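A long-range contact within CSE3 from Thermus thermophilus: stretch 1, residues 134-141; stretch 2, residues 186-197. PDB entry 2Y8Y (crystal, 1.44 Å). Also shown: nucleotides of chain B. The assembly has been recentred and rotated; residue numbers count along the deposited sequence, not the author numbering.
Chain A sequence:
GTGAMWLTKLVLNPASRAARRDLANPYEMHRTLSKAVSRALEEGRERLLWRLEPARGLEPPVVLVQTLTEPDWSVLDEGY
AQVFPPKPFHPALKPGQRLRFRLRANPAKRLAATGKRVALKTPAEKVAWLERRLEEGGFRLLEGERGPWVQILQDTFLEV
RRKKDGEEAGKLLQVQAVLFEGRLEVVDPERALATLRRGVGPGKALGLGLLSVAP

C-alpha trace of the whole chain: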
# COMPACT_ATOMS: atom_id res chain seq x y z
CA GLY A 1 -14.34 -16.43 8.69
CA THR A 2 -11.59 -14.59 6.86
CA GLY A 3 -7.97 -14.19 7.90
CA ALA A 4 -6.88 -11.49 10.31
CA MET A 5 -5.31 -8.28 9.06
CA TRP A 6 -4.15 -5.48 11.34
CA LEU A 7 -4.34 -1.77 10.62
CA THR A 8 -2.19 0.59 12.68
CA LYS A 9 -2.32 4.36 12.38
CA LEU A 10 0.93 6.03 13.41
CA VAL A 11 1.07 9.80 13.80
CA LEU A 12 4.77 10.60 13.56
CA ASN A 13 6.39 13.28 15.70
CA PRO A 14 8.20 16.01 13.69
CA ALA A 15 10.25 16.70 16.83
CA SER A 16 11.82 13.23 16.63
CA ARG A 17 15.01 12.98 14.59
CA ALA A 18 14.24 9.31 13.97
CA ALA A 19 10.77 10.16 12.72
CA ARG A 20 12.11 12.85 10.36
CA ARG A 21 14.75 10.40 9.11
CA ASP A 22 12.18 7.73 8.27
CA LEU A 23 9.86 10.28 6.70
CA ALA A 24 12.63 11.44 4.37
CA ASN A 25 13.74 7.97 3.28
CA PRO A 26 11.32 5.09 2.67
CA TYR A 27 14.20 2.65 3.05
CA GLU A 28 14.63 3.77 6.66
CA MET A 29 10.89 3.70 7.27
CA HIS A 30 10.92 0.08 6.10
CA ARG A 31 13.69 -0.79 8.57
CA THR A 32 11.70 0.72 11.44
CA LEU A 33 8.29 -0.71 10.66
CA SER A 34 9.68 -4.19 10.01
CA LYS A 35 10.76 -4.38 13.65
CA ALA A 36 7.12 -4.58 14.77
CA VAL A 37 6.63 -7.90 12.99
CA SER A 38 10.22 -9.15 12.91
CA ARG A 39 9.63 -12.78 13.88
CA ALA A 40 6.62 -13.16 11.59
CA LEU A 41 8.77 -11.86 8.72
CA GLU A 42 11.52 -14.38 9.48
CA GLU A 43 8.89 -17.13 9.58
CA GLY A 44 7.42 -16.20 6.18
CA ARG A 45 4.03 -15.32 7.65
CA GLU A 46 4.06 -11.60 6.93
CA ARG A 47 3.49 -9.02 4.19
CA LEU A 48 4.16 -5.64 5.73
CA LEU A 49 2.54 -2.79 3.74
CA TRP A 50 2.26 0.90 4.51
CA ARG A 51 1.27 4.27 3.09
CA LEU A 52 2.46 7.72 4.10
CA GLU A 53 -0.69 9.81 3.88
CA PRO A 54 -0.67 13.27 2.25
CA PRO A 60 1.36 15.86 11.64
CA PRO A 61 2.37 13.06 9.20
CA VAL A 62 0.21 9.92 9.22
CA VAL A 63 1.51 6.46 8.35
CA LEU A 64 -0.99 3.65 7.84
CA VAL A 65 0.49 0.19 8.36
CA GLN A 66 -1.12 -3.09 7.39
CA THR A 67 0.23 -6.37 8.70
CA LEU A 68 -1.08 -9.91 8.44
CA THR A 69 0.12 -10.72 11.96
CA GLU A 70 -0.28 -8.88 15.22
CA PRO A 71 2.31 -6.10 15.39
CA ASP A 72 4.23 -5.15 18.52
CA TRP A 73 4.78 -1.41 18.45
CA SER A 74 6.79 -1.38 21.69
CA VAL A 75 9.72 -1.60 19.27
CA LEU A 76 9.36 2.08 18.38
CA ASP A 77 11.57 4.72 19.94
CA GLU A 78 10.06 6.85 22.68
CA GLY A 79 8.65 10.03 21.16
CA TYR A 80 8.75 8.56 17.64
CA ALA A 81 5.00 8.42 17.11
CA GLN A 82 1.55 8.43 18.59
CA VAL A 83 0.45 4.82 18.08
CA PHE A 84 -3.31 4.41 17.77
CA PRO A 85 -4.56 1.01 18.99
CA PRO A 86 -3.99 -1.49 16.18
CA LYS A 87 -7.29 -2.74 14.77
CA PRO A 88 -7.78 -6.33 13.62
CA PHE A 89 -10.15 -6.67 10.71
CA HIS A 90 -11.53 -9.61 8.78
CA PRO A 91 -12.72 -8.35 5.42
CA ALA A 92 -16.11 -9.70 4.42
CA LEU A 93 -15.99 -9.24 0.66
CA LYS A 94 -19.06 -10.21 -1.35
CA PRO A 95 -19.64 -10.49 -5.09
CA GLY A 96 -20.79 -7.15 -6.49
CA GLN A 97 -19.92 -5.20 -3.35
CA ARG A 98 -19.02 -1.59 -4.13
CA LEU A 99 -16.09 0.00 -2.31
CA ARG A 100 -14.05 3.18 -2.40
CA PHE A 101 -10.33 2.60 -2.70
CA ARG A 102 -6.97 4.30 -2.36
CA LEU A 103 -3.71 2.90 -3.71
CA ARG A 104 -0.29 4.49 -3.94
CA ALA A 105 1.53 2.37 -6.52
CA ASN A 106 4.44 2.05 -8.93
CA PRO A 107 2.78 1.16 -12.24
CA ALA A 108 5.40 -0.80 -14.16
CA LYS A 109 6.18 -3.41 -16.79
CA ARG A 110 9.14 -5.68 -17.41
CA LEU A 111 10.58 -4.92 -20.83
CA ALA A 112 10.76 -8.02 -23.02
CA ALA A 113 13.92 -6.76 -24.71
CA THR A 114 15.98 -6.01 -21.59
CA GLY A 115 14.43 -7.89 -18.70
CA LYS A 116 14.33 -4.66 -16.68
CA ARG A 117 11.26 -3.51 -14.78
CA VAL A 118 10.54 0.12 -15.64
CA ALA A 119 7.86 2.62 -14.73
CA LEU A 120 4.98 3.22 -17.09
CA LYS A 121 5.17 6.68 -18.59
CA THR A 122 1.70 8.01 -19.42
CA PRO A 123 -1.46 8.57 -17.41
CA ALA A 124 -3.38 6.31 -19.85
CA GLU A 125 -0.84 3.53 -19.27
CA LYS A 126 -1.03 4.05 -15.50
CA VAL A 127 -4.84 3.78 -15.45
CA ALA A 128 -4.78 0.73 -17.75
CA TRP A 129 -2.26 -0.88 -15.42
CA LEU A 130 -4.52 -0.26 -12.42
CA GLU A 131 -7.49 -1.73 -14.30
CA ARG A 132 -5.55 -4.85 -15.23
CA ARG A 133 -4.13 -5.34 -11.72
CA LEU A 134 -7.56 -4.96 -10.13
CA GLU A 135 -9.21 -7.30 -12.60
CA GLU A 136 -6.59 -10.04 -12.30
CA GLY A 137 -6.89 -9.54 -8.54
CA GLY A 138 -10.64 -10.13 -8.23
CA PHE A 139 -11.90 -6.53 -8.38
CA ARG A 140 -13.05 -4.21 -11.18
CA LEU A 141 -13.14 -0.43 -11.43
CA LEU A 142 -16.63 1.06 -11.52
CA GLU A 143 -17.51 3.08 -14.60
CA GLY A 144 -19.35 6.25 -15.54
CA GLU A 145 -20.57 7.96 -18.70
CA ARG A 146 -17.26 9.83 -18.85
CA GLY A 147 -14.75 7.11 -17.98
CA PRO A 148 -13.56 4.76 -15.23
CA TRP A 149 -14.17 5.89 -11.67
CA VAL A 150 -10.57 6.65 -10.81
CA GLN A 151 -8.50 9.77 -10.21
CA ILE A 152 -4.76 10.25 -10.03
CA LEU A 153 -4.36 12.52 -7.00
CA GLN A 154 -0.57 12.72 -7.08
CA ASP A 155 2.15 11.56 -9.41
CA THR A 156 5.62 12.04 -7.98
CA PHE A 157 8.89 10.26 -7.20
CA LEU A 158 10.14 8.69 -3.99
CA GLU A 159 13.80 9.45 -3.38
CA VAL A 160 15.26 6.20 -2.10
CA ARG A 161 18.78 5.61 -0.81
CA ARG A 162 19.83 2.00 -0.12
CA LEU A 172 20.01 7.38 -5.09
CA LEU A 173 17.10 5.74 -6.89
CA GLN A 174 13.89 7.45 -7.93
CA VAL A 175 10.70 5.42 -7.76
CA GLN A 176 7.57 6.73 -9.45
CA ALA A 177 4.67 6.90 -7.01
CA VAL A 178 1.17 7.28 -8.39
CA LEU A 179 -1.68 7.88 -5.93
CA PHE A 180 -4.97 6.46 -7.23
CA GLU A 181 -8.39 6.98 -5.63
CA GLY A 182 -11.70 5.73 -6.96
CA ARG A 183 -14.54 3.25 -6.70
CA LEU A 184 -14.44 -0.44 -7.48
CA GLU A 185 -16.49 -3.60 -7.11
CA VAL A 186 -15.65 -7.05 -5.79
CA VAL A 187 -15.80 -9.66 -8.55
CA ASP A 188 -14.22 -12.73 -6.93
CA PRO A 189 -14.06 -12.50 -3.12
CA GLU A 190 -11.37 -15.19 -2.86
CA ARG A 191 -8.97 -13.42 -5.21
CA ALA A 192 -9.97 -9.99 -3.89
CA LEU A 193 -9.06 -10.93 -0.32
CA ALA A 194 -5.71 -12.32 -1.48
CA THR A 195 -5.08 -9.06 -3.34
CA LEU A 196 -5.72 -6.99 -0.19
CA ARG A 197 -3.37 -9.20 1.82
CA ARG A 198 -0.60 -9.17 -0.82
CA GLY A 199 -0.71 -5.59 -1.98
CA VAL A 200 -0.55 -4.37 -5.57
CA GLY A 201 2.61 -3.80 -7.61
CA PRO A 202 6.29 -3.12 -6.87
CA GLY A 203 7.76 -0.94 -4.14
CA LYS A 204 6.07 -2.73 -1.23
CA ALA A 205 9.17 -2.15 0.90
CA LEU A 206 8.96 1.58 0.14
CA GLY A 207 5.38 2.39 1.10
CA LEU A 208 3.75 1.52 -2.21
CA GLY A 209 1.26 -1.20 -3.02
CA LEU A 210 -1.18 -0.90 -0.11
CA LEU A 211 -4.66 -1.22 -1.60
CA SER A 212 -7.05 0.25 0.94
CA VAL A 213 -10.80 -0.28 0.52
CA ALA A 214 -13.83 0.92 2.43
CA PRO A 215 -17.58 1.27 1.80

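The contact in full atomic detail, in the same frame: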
# COMPACT_ATOMS: atom_id res chain seq x y z
N LEU A 134 -6.35 -4.74 -10.92
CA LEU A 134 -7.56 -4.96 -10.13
C LEU A 134 -8.31 -6.16 -10.68
O LEU A 134 -8.75 -7.03 -9.94
CB LEU A 134 -8.45 -3.71 -10.14
CG LEU A 134 -7.91 -2.54 -9.30
CD1 LEU A 134 -8.83 -1.34 -9.43
CD2 LEU A 134 -7.75 -2.95 -7.84
N GLU A 135 -8.44 -6.23 -12.00
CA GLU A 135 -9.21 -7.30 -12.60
C GLU A 135 -8.55 -8.66 -12.35
O GLU A 135 -9.22 -9.63 -11.97
CB GLU A 135 -9.42 -7.03 -14.09
CG GLU A 135 -10.40 -5.90 -14.32
CD GLU A 135 -10.27 -5.28 -15.69
OE1 GLU A 135 -9.50 -5.82 -16.52
OE2 GLU A 135 -10.95 -4.26 -15.94
N GLU A 136 -7.24 -8.75 -12.54
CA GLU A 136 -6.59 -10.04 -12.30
C GLU A 136 -6.64 -10.39 -10.81
O GLU A 136 -6.57 -11.56 -10.45
CB GLU A 136 -5.15 -10.05 -12.82
CG GLU A 136 -4.20 -9.16 -12.08
CD GLU A 136 -2.79 -9.24 -12.63
OE1 GLU A 136 -2.59 -9.89 -13.69
OE2 GLU A 136 -1.88 -8.66 -11.99
N GLY A 137 -6.81 -9.36 -9.97
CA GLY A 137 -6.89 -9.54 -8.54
C GLY A 137 -8.27 -9.68 -7.93
O GLY A 137 -8.40 -9.62 -6.71
N GLY A 138 -9.30 -9.84 -8.76
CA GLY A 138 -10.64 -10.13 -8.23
C GLY A 138 -11.54 -8.93 -8.00
O GLY A 138 -12.60 -9.07 -7.40
N PHE A 139 -11.11 -7.76 -8.46
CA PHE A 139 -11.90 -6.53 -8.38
C PHE A 139 -12.18 -6.01 -9.79
O PHE A 139 -11.70 -6.57 -10.78
CB PHE A 139 -11.10 -5.45 -7.64
CG PHE A 139 -10.86 -5.72 -6.16
CD1 PHE A 139 -11.87 -5.54 -5.23
CD2 PHE A 139 -9.59 -6.07 -5.70
CE1 PHE A 139 -11.64 -5.73 -3.88
CE2 PHE A 139 -9.36 -6.25 -4.34
CZ PHE A 139 -10.39 -6.08 -3.44
N ARG A 140 -12.91 -4.91 -9.90
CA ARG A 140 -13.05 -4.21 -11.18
C ARG A 140 -13.37 -2.76 -10.89
O ARG A 140 -14.21 -2.48 -10.05
CB ARG A 140 -14.16 -4.84 -12.04
CG ARG A 140 -14.20 -4.34 -13.49
CD ARG A 140 -15.26 -5.04 -14.33
NE ARG A 140 -15.16 -6.50 -14.28
CZ ARG A 140 -16.13 -7.30 -13.87
NH1 ARG A 140 -17.29 -6.78 -13.48
NH2 ARG A 140 -15.96 -8.62 -13.84
N LEU A 141 -12.73 -1.82 -11.58
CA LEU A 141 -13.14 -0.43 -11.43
C LEU A 141 -14.60 -0.23 -11.81
O LEU A 141 -15.11 -0.87 -12.74
CB LEU A 141 -12.30 0.49 -12.31
CG LEU A 141 -10.92 0.91 -11.87
CD1 LEU A 141 -10.36 1.91 -12.89
CD2 LEU A 141 -10.99 1.52 -10.49
N VAL A 186 -16.18 -5.71 -6.00
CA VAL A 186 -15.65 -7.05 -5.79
C VAL A 186 -16.22 -7.98 -6.85
O VAL A 186 -17.44 -8.02 -7.06
CB VAL A 186 -16.06 -7.57 -4.40
CG1 VAL A 186 -15.60 -9.02 -4.19
CG2 VAL A 186 -15.52 -6.65 -3.34
N VAL A 187 -15.35 -8.71 -7.53
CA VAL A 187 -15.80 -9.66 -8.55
C VAL A 187 -15.69 -11.08 -8.01
O VAL A 187 -16.66 -11.85 -8.04
CB VAL A 187 -14.97 -9.47 -9.85
CG1 VAL A 187 -15.36 -10.52 -10.89
CG2 VAL A 187 -15.21 -8.09 -10.39
N ASP A 188 -14.52 -11.41 -7.48
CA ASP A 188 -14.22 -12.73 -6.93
C ASP A 188 -13.68 -12.52 -5.52
O ASP A 188 -12.54 -12.11 -5.35
CB ASP A 188 -13.17 -13.40 -7.82
CG ASP A 188 -12.70 -14.75 -7.29
OD1 ASP A 188 -13.02 -15.10 -6.14
OD2 ASP A 188 -12.00 -15.45 -8.03
N PRO A 189 -14.51 -12.77 -4.49
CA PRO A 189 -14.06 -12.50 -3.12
C PRO A 189 -12.77 -13.22 -2.73
O PRO A 189 -11.96 -12.64 -2.00
CB PRO A 189 -15.23 -12.99 -2.27
CG PRO A 189 -16.41 -12.78 -3.15
CD PRO A 189 -15.95 -13.11 -4.55
N GLU A 190 -12.58 -14.45 -3.19
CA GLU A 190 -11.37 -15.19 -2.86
C GLU A 190 -10.12 -14.48 -3.38
O GLU A 190 -9.17 -14.23 -2.64
CB GLU A 190 -11.45 -16.63 -3.40
CG GLU A 190 -10.25 -17.50 -3.10
CD GLU A 190 -10.52 -18.97 -3.39
OE1 GLU A 190 -11.67 -19.41 -3.20
OE2 GLU A 190 -9.58 -19.67 -3.82
N ARG A 191 -10.12 -14.11 -4.66
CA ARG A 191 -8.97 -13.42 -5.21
C ARG A 191 -8.84 -12.02 -4.61
O ARG A 191 -7.73 -11.54 -4.37
CB ARG A 191 -9.07 -13.29 -6.73
CG ARG A 191 -8.69 -14.55 -7.52
CD ARG A 191 -8.69 -14.26 -9.03
NE ARG A 191 -10.04 -13.98 -9.53
CZ ARG A 191 -10.32 -13.25 -10.61
NH1 ARG A 191 -9.35 -12.70 -11.33
NH2 ARG A 191 -11.58 -13.06 -10.97
N ALA A 192 -9.98 -11.36 -4.39
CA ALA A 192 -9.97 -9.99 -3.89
C ALA A 192 -9.32 -9.93 -2.51
O ALA A 192 -8.53 -9.03 -2.22
CB ALA A 192 -11.38 -9.42 -3.86
N LEU A 193 -9.67 -10.88 -1.65
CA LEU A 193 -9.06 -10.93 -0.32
C LEU A 193 -7.54 -11.15 -0.42
O LEU A 193 -6.75 -10.47 0.25
CB LEU A 193 -9.70 -12.03 0.52
CG LEU A 193 -9.10 -12.15 1.92
CD1 LEU A 193 -9.28 -10.87 2.71
CD2 LEU A 193 -9.76 -13.32 2.62
N ALA A 194 -7.14 -12.07 -1.29
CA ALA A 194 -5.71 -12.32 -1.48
C ALA A 194 -5.00 -11.06 -1.96
O ALA A 194 -3.88 -10.75 -1.53
CB ALA A 194 -5.49 -13.46 -2.45
N THR A 195 -5.65 -10.31 -2.86
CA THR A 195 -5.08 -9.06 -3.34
C THR A 195 -4.88 -8.05 -2.20
O THR A 195 -3.83 -7.41 -2.11
CB THR A 195 -5.97 -8.46 -4.44
OG1 THR A 195 -6.01 -9.38 -5.53
CG2 THR A 195 -5.44 -7.11 -4.92
N LEU A 196 -5.88 -7.90 -1.32
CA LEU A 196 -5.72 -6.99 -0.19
C LEU A 196 -4.57 -7.41 0.71
O LEU A 196 -3.83 -6.57 1.21
CB LEU A 196 -7.01 -6.90 0.64
CG LEU A 196 -8.25 -6.33 -0.03
CD1 LEU A 196 -9.38 -6.32 0.98
CD2 LEU A 196 -8.00 -4.90 -0.51
N ARG A 197 -4.43 -8.71 0.95
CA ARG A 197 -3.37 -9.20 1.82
C ARG A 197 -1.97 -9.09 1.20
O ARG A 197 -0.99 -8.99 1.91
CB ARG A 197 -3.65 -10.66 2.22
CG ARG A 197 -4.93 -10.82 3.03
CD ARG A 197 -5.30 -12.29 3.26
NE ARG A 197 -4.27 -13.00 4.00
CZ ARG A 197 -4.14 -12.99 5.33
NH1 ARG A 197 -4.98 -12.29 6.08
NH2 ARG A 197 -3.16 -13.66 5.89
P G B 14 1.77 -8.65 -13.45
OP1 G B 14 0.48 -8.06 -13.06
OP2 G B 14 2.90 -7.75 -13.77
O5' G B 14 2.24 -9.73 -12.39
C5' G B 14 1.35 -10.75 -11.97
C4' G B 14 2.07 -11.80 -11.18
O4' G B 14 3.08 -12.46 -12.00
C3' G B 14 2.87 -11.31 -9.99
O3' G B 14 2.06 -10.98 -8.89
C2' G B 14 3.80 -12.49 -9.75
O2' G B 14 3.09 -13.58 -9.17
C1' G B 14 4.17 -12.85 -11.19
N9 G B 14 5.36 -12.10 -11.61
C8 G B 14 5.44 -10.94 -12.35
N7 G B 14 6.67 -10.51 -12.45
C5 G B 14 7.42 -11.41 -11.71
C6 G B 14 8.82 -11.46 -11.44
O6 G B 14 9.70 -10.69 -11.82
N1 G B 14 9.15 -12.54 -10.63
C2 G B 14 8.25 -13.47 -10.14
N2 G B 14 8.76 -14.45 -9.38
N3 G B 14 6.95 -13.44 -10.39
C4 G B 14 6.62 -12.39 -11.17

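The most unusual feature is a pair of glycines, Gly137 and Gly138, pressed directly against the helix that begins at Pro189. Gly138 has phi/psi of 93/9, where a side chain would jam against the preceding carbonyl; an ideal CB would also lie 2.6 Å from Ala192 N. At Gly137, an ideal CB would fall 2.6 Å from Thr195 OG1. Without side chains, the backbones approach closely: the CA atoms of Gly138 and Ala192 are 4.4 Å apart, and Ala192 CA makes a CA-H...O contact of 3.2 Å with Gly137 O.

Gly138 O accepts two hydrogen bonds, from Val187 N (2.8 Å, 156°) and Asp188 N (3.0 Å, 170°), anchoring the turn before the helix. Thr195 OG1 lies 2.7 Å from Gly137 O and 3.0 Å from Arg191 O, so its single proton has two acceptors within reach.

Asp188 caps the helix and also holds Arg191 through a salt bridge, Arg191 NE to Asp188 OD2 at 2.9 Å. The guanidinium lays one face over Gly138 N, while Arg191 NH1 makes a weak hydrogen bond to Glu136 O (3.1 Å, 139°).

Phe139, paired with Val186 in an antiparallel bridge, supplies the apolar part. Ala192 CB sits 3.7 Å from the Phe139 ring centroid, 20° off the normal, a CH-pi contact; Thr195 CB meets the ring edge, 4.0 Å from Phe139 CE2.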